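Local coordinates for AB hydrolase-1 domain-containing protein (Thermoplasma acidophilum DSM 1728, PDB 3BDI) that is of unknown function but probably acts as a hydrolase of the alpha/beta hydrolase superfamily, in the ABHD14 family, at residues R15-K20 with A61-G66; G141-I146 with A170-G175. All coordinates share one frame; numbering follows the deposited sequence.

How the contacts relate
From the N terminus, strand 14-21 is laid down second in the sheet, and contact 1 closes when the chain, after strand 28-33 and helix 48-53, comes back along strand 57-62 and pairs antiparallel with it. Forty residues lie between its segments. The chain then passes through the sheet's middle strands before contact 2 opens near the C-terminal part of helix 140-143; 23 residues separate its segments, and it closes beyond strand 150-155, at the end of helix 163-172. The two contacts follow in series, neither nested nor crossed. Their centres lie 29 Å apart, on opposite sides of the chain's centre: contact 1 joins two neighbouring strands and the loop after 57-62, contact 2 two helix-to-strand connections.

Contact 1: residues R15-K20 with A61-G66; sequences RVFQRK and APDYPG
Phe17 and Asp63 meet through backbone and side chain alike. Asp63 N donates to Phe17 O at 2.9 Å, and the two side chains lie alongside, pointing the same way, with Asp63 OD2 3.4 Å from Phe17 CD2. Ring and carboxylate are turned 50° against each other, and OD2 approaches the ring obliquely. CG of Phe17 stands anti to the backbone N (chi1 177°), beside the carbonyl whose oxygen accepts from Asp63. Further along, Arg19 and Ala61 form an antiparallel hydrogen-bonded pair: Arg19 N reaches Ala61 O at 2.9 Å, nearly straight at 171°, and Ala61 N reaches Arg19 O at 2.8 Å. Gln18 and Pro62 are the non-hydrogen-bonded pair between. Val16 CG1 packs on Pro62 CB at 3.8 Å, with Phe89 of helix 83-96 beside Val16.

In the next shell, Ser40 OG bonds Asp63 OD1 and Arg69 N bonds OD2, fixing the carboxylate's rotation. An alanine in place of Asp63 would probably leave Ser40 OG and Arg69 N without this acceptor and open a gap beside the Phe17 ring. Gripped at both oxygens, the buried carboxylate ties the chain leaving strand 57-62 to the loops around it, while backbone bonds join the strands.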
ATOM      1  N   ARG A  15       8.023  17.853   3.006  1.00  8.40           N
ATOM      2  CA  ARG A  15       9.037  17.312   2.122  1.00  8.49           C
ATOM      3  C   ARG A  15       9.116  15.782   2.184  1.00  7.98           C
ATOM      4  O   ARG A  15       9.642  15.215   3.140  1.00  9.51           O
ATOM      5  CB  ARG A  15      10.394  17.951   2.429  1.00  8.59           C
ATOM      6  CG  ARG A  15      11.531  17.630   1.470  1.00 10.25           C
ATOM      7  CD  ARG A  15      12.773  18.261   1.933  1.00 10.90           C
ATOM      8  NE  ARG A  15      13.924  18.108   1.053  1.00 12.69           N
ATOM      9  CZ  ARG A  15      14.917  17.244   1.244  1.00 11.16           C
ATOM     10  NH1 ARG A  15      14.924  16.383   2.227  1.00 10.35           N
ATOM     11  NH2 ARG A  15      15.932  17.258   0.374  1.00 12.67           N
ATOM     12  N   VAL A  16       8.583  15.130   1.162  1.00  7.65           N
ATOM     13  CA  VAL A  16       8.395  13.696   1.108  1.00  8.23           C
ATOM     14  C   VAL A  16       9.439  13.078   0.195  1.00  8.06           C
ATOM     15  O   VAL A  16       9.578  13.503  -0.949  1.00  8.98           O
ATOM     16  CB  VAL A  16       6.976  13.391   0.584  1.00  8.83           C
ATOM     17  CG1 VAL A  16       6.769  11.900   0.372  1.00  9.34           C
ATOM     18  CG2 VAL A  16       5.971  13.929   1.579  1.00 11.04           C
ATOM     19  N   PHE A  17      10.153  12.076   0.686  1.00  7.95           N
ATOM     20  CA  PHE A  17      11.002  11.251  -0.157  1.00  7.78           C
ATOM     21  C   PHE A  17      10.149  10.223  -0.876  1.00  7.60           C
ATOM     22  O   PHE A  17       9.280   9.600  -0.288  1.00  8.13           O
ATOM     23  CB  PHE A  17      12.039  10.507   0.684  1.00  7.37           C
ATOM     24  CG  PHE A  17      12.909   9.564  -0.113  1.00  7.96           C
ATOM     25  CD1 PHE A  17      13.850  10.075  -0.976  1.00  8.20           C
ATOM     26  CD2 PHE A  17      12.804   8.175   0.012  1.00  9.08           C
ATOM     27  CE1 PHE A  17      14.622   9.246  -1.737  1.00  9.69           C
ATOM     28  CE2 PHE A  17      13.586   7.323  -0.725  1.00 10.02           C
ATOM     29  CZ  PHE A  17      14.538   7.875  -1.598  1.00  8.13           C
ATOM     30  N   GLN A  18      10.405  10.050  -2.173  1.00  8.32           N
ATOM     31  CA  GLN A  18       9.771   8.962  -2.906  1.00  8.58           C
ATOM     32  C   GLN A  18      10.671   8.312  -3.903  1.00  8.02           C
ATOM     33  O   GLN A  18      11.635   8.906  -4.391  1.00  7.94           O
ATOM     34  CB  GLN A  18       8.480   9.439  -3.623  1.00  9.31           C
ATOM     35  CG  GLN A  18       8.723  10.364  -4.811  1.00  9.46           C
ATOM     36  CD  GLN A  18       7.424  10.741  -5.542  1.00  8.96           C
ATOM     37  OE1 GLN A  18       6.336  10.373  -5.122  1.00 10.85           O
ATOM     38  NE2 GLN A  18       7.522  11.542  -6.605  1.00  9.72           N
ATOM     39  N   ARG A  19      10.318   7.089  -4.225  1.00  8.39           N
ATOM     40  CA  ARG A  19      10.924   6.292  -5.300  1.00  8.39           C
ATOM     41  C   ARG A  19       9.857   5.969  -6.314  1.00  8.20           C
ATOM     42  O   ARG A  19       8.745   5.627  -5.949  1.00  9.87           O
ATOM     43  CB  ARG A  19      11.487   5.007  -4.719  1.00  9.11           C
ATOM     44  CG  ARG A  19      12.288   5.225  -3.435  1.00  9.68           C
ATOM     45  CD  ARG A  19      12.818   3.935  -2.888  1.00 10.82           C
ATOM     46  NE  ARG A  19      13.984   3.457  -3.633  1.00 10.14           N
ATOM     47  CZ  ARG A  19      14.339   2.171  -3.704  1.00 10.23           C
ATOM     48  NH1 ARG A  19      13.546   1.230  -3.212  1.00 11.49           N
ATOM     49  NH2 ARG A  19      15.453   1.838  -4.356  1.00 14.20           N
ATOM     50  N   LYS A  20      10.191   6.102  -7.610  1.00 10.25           N
ATOM     51  CA  LYS A  20       9.170   5.842  -8.620  1.00  9.55           C
ATOM     52  C   LYS A  20       9.775   5.267  -9.877  1.00 10.51           C
ATOM     53  O   LYS A  20      10.912   5.537 -10.155  1.00 11.71           O
ATOM     54  CB  LYS A  20       8.369   7.103  -8.956  1.00  8.97           C
ATOM     55  CG  LYS A  20       9.169   8.155  -9.671  1.00 10.89           C
ATOM     56  CD  LYS A  20       8.381   9.440  -9.837  1.00 11.76           C
ATOM     57  CE  LYS A  20       9.122  10.449 -10.707  1.00 12.84           C
ATOM     58  NZ  LYS A  20       8.496  11.824 -10.705  1.00 13.33           N
ATOM     59  N   ALA A  61       6.386   5.029  -4.543  1.00  8.34           N
ATOM     60  CA  ALA A  61       6.510   4.583  -3.149  1.00  8.38           C
ATOM     61  C   ALA A  61       7.147   5.689  -2.302  1.00  7.76           C
ATOM     62  O   ALA A  61       8.340   5.954  -2.466  1.00  8.11           O
ATOM     63  CB  ALA A  61       7.375   3.326  -3.063  1.00  8.94           C
ATOM     64  N   PRO A  62       6.387   6.362  -1.442  1.00  8.25           N
ATOM     65  CA  PRO A  62       6.959   7.374  -0.534  1.00  7.25           C
ATOM     66  C   PRO A  62       7.347   6.821   0.823  1.00  8.17           C
ATOM     67  O   PRO A  62       6.845   5.777   1.256  1.00  8.21           O
ATOM     68  CB  PRO A  62       5.805   8.339  -0.355  1.00  8.08           C
ATOM     69  CG  PRO A  62       4.594   7.469  -0.407  1.00  7.51           C
ATOM     70  CD  PRO A  62       4.922   6.274  -1.311  1.00  7.91           C
ATOM     71  N   ASP A  63       8.219   7.557   1.509  1.00  7.47           N
ATOM     72  CA  ASP A  63       8.381   7.407   2.966  1.00  7.01           C
ATOM     73  C   ASP A  63       7.279   8.248   3.599  1.00  7.30           C
ATOM     74  O   ASP A  63       7.101   9.428   3.238  1.00  8.97           O
ATOM     75  CB  ASP A  63       9.738   7.836   3.447  1.00  7.75           C
ATOM     76  CG  ASP A  63      10.852   6.908   3.001  1.00  7.99           C
ATOM     77  OD1 ASP A  63      10.582   5.832   2.452  1.00  8.05           O
ATOM     78  OD2 ASP A  63      12.030   7.294   3.213  1.00  8.31           O
ATOM     79  N   TYR A  64       6.490   7.641   4.475  1.00  8.23           N
ATOM     80  CA  TYR A  64       5.390   8.339   5.140  1.00  8.14           C
ATOM     81  C   TYR A  64       5.997   9.496   5.946  1.00  8.54           C
ATOM     82  O   TYR A  64       7.026   9.322   6.561  1.00  9.06           O
ATOM     83  CB  TYR A  64       4.574   7.392   6.040  1.00  8.22           C
ATOM     84  CG  TYR A  64       3.230   8.035   6.409  1.00  8.81           C
ATOM     85  CD1 TYR A  64       2.182   8.053   5.507  1.00  7.43           C
ATOM     86  CD2 TYR A  64       3.124   8.785   7.548  1.00  8.74           C
ATOM     87  CE1 TYR A  64       1.062   8.752   5.751  1.00  9.93           C
ATOM     88  CE2 TYR A  64       1.973   9.508   7.807  1.00  8.80           C
ATOM     89  CZ  TYR A  64       0.934   9.454   6.930  1.00  7.87           C
ATOM     90  OH  TYR A  64      -0.199  10.170   7.099  1.00 10.19           O
ATOM     91  N   PRO A  65       5.346  10.676   5.974  1.00  7.60           N
ATOM     92  CA  PRO A  65       5.852  11.752   6.844  1.00  7.81           C
ATOM     93  C   PRO A  65       6.186  11.296   8.257  1.00  9.04           C
ATOM     94  O   PRO A  65       5.377  10.641   8.884  1.00  8.73           O
ATOM     95  CB  PRO A  65       4.710  12.789   6.799  1.00  9.21           C
ATOM     96  CG  PRO A  65       4.132  12.600   5.401  1.00  8.42           C
ATOM     97  CD  PRO A  65       4.168  11.121   5.172  1.00  8.27           C
ATOM     98  N   GLY A  66       7.375  11.648   8.731  1.00  8.43           N
ATOM     99  CA  GLY A  66       7.819  11.204  10.018  1.00  7.36           C
ATOM    100  C   GLY A  66       8.600   9.922  10.021  1.00  8.42           C
ATOM    101  O   GLY A  66       9.148   9.552  11.081  1.00  9.87           O
TER

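Contact 2: residues G141-I146 with A170-G175; sequences GDMKKI and ASIISG
Ile172 CG2 presses on the backbone at Lys144, 3.4 Å from Lys144 N and 3.7 Å from Met143 CB. With Ile172 CG1 beside the backbone N (chi1 -65°), CG2 is the branch anti to N and meets Lys144. Met143, a selenomethionine, crosses Ile172 obliquely, its CE 4.1 Å from the same methyl. Lys144 CA adds a CA-H...O contact to Ile172 O at 3.5 Å (171° at the hydrogen). Deeper in, packing is apolar but less close: Ile146 CD1 lies 4.1 Å from Ile173 CD1. Ile115 of helix 109-120 touches Met143, and Thr150 of strand 150-155 touches Ile173, so the fold's body encloses this part.

The other part is looser and polar. Lys144 is exposed and its far end leads away, though CB stays by Ile172 CG2. With no direct conventional hydrogen bond between the segments, a water links their backbones, donating to Lys144 O at 2.8 Å and Ile146 O at 2.7 Å and accepting from Ser174 N at 2.9 Å. A type I beta turn from Met143 to Ile146 presents the two carbonyls. Two helix-to-strand connections thus meet through Met143, Lys144 and Ile146 on one and Ile172 and Ile173 on the other, as in the layered alpha/beta hydrolase fold.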
ATOM      1  N   GLY A 141     -17.464  -2.012   9.876  1.00 18.10           N
ATOM      2  CA  GLY A 141     -18.763  -1.638   9.337  1.00 20.46           C
ATOM      3  C   GLY A 141     -18.594  -0.822   8.066  1.00 19.15           C
ATOM      4  O   GLY A 141     -19.441  -0.862   7.175  1.00 21.36           O
ATOM      5  N   ASP A 142     -17.469  -0.115   7.937  1.00 18.03           N
ATOM      6  CA  ASP A 142     -17.248   0.664   6.726  1.00 19.26           C
ATOM      7  C   ASP A 142     -16.576  -0.189   5.651  1.00 16.79           C
ATOM      8  O   ASP A 142     -16.833  -0.046   4.444  1.00 17.06           O
ATOM      9  CB  ASP A 142     -16.371   1.872   7.071  1.00 22.26           C
ATOM     10  CG  ASP A 142     -16.904   2.649   8.273  1.00 32.73           C
ATOM     11  OD1 ASP A 142     -17.782   3.504   8.049  1.00 34.56           O
ATOM     12  OD2 ASP A 142     -16.461   2.386   9.428  1.00 41.30           O
HETATM   13  N   MSE A 143     -15.686  -1.075   6.089  1.00 17.67           N
HETATM   14  CA  MSE A 143     -15.028  -2.011   5.210  1.00 17.55           C
HETATM   15  C   MSE A 143     -16.026  -2.867   4.490  1.00 14.97           C
HETATM   16  O   MSE A 143     -15.784  -3.231   3.358  1.00 14.50           O
HETATM   17  CB  MSE A 143     -14.038  -2.899   5.971  1.00 17.30           C
HETATM   18  CG  MSE A 143     -12.772  -2.153   6.353  1.00 13.64           C
HETATM   19 SE   MSE A 143     -11.580  -3.132   7.537  0.75 26.91          SE
HETATM   20  CE  MSE A 143     -12.021  -4.895   7.257  1.00 19.34           C
ATOM     21  N   LYS A 144     -17.166  -3.192   5.128  1.00 15.51           N
ATOM     22  CA  LYS A 144     -18.159  -3.987   4.431  1.00 14.46           C
ATOM     23  C   LYS A 144     -18.640  -3.344   3.135  1.00 14.14           C
ATOM     24  O   LYS A 144     -19.077  -4.087   2.228  1.00 17.55           O
ATOM     25  CB  LYS A 144     -19.343  -4.409   5.337  1.00 15.73           C
ATOM     26  CG  LYS A 144     -20.358  -3.375   5.660  1.00 20.45           C
ATOM     27  CD  LYS A 144     -21.497  -3.970   6.542  1.00 21.82           C
ATOM     28  CE  LYS A 144     -22.524  -2.923   6.882  1.00 28.73           C
ATOM     29  NZ  LYS A 144     -23.780  -3.478   7.491  1.00 34.91           N
ATOM     30  N   LYS A 145     -18.479  -2.024   3.027  1.00 17.04           N
ATOM     31  CA  LYS A 145     -18.893  -1.242   1.870  1.00 19.12           C
ATOM     32  C   LYS A 145     -17.911  -1.211   0.694  1.00 21.18           C
ATOM     33  O   LYS A 145     -18.298  -0.859  -0.427  1.00 20.97           O
ATOM     34  CB  LYS A 145     -19.226   0.180   2.309  1.00 22.73           C
ATOM     35  N   ILE A 146     -16.660  -1.587   0.930  1.00 17.59           N
ATOM     36  CA  ILE A 146     -15.650  -1.511  -0.135  1.00 16.90           C
ATOM     37  C   ILE A 146     -16.037  -2.306  -1.369  1.00 17.01           C
ATOM     38  O   ILE A 146     -16.293  -3.515  -1.312  1.00 16.02           O
ATOM     39  CB  ILE A 146     -14.240  -1.962   0.393  1.00 17.74           C
ATOM     40  CG1 ILE A 146     -13.747  -0.954   1.436  1.00 16.68           C
ATOM     41  CG2 ILE A 146     -13.216  -2.064  -0.712  1.00 14.99           C
ATOM     42  CD1 ILE A 146     -12.528  -1.476   2.279  1.00 14.78           C
ATOM     43  N   ALA A 170     -11.499 -11.023   5.179  1.00 14.44           N
ATOM     44  CA  ALA A 170     -11.806 -11.597   3.881  1.00 13.19           C
ATOM     45  C   ALA A 170     -13.317 -11.770   3.712  1.00 17.32           C
ATOM     46  O   ALA A 170     -13.860 -11.653   2.617  1.00 18.70           O
ATOM     47  CB  ALA A 170     -11.114 -12.931   3.725  1.00 16.29           C
ATOM     48  N   SER A 171     -13.975 -12.038   4.811  1.00 15.64           N
ATOM     49  CA  SER A 171     -15.443 -12.128   4.789  1.00 16.09           C
ATOM     50  C   SER A 171     -16.122 -10.773   4.668  1.00 15.98           C
ATOM     51  O   SER A 171     -17.137 -10.607   3.971  1.00 17.77           O
ATOM     52  CB  SER A 171     -15.899 -12.765   6.088  1.00 19.08           C
ATOM     53  OG  SER A 171     -15.318 -14.027   6.271  1.00 29.80           O
ATOM     54  N   ILE A 172     -15.612  -9.794   5.389  1.00 13.78           N
ATOM     55  CA  ILE A 172     -16.152  -8.454   5.359  1.00 13.19           C
ATOM     56  C   ILE A 172     -16.036  -7.812   3.968  1.00 15.58           C
ATOM     57  O   ILE A 172     -16.974  -7.155   3.496  1.00 15.76           O
ATOM     58  CB  ILE A 172     -15.471  -7.560   6.443  1.00 16.37           C
ATOM     59  CG1 ILE A 172     -15.819  -8.095   7.842  1.00 15.52           C
ATOM     60  CG2 ILE A 172     -15.870  -6.105   6.310  1.00 17.52           C
ATOM     61  CD1 ILE A 172     -14.946  -7.521   8.965  1.00 18.59           C
ATOM     62  N   ILE A 173     -14.875  -7.920   3.321  1.00 13.90           N
ATOM     63  CA  ILE A 173     -14.689  -7.259   2.028  1.00 12.32           C
ATOM     64  C   ILE A 173     -15.084  -8.236   0.930  1.00 11.05           C
ATOM     65  O   ILE A 173     -14.414  -9.191   0.640  1.00 13.82           O
ATOM     66  CB  ILE A 173     -13.214  -6.758   1.851  1.00 12.09           C
ATOM     67  CG1 ILE A 173     -12.862  -5.816   2.987  1.00 14.31           C
ATOM     68  CG2 ILE A 173     -13.070  -6.087   0.521  1.00 14.70           C
ATOM     69  CD1 ILE A 173     -11.359  -5.387   3.010  1.00 15.12           C
ATOM     70  N   SER A 174     -16.267  -8.011   0.319  1.00 13.07           N
ATOM     71  CA  SER A 174     -16.784  -8.949  -0.696  1.00 13.79           C
ATOM     72  C   SER A 174     -15.896  -9.072  -1.894  1.00 17.70           C
ATOM     73  O   SER A 174     -15.419  -8.069  -2.377  1.00 14.84           O
ATOM     74  CB  SER A 174     -18.142  -8.520  -1.189  1.00 19.14           C
ATOM     75  OG  SER A 174     -18.966  -8.276  -0.085  1.00 17.19           O
ATOM     76  N   GLY A 175     -15.643 -10.297  -2.363  1.00 17.26           N
ATOM     77  CA  GLY A 175     -14.784 -10.500  -3.545  1.00 19.17           C
ATOM     78  C   GLY A 175     -13.298 -10.457  -3.259  1.00 19.50           C
ATOM     79  O   GLY A 175     -12.459 -10.801  -4.175  1.00 19.05           O
TER
HETATM   80  O   HOH W   1     -17.262  -5.253   0.491  1.00 19.11           O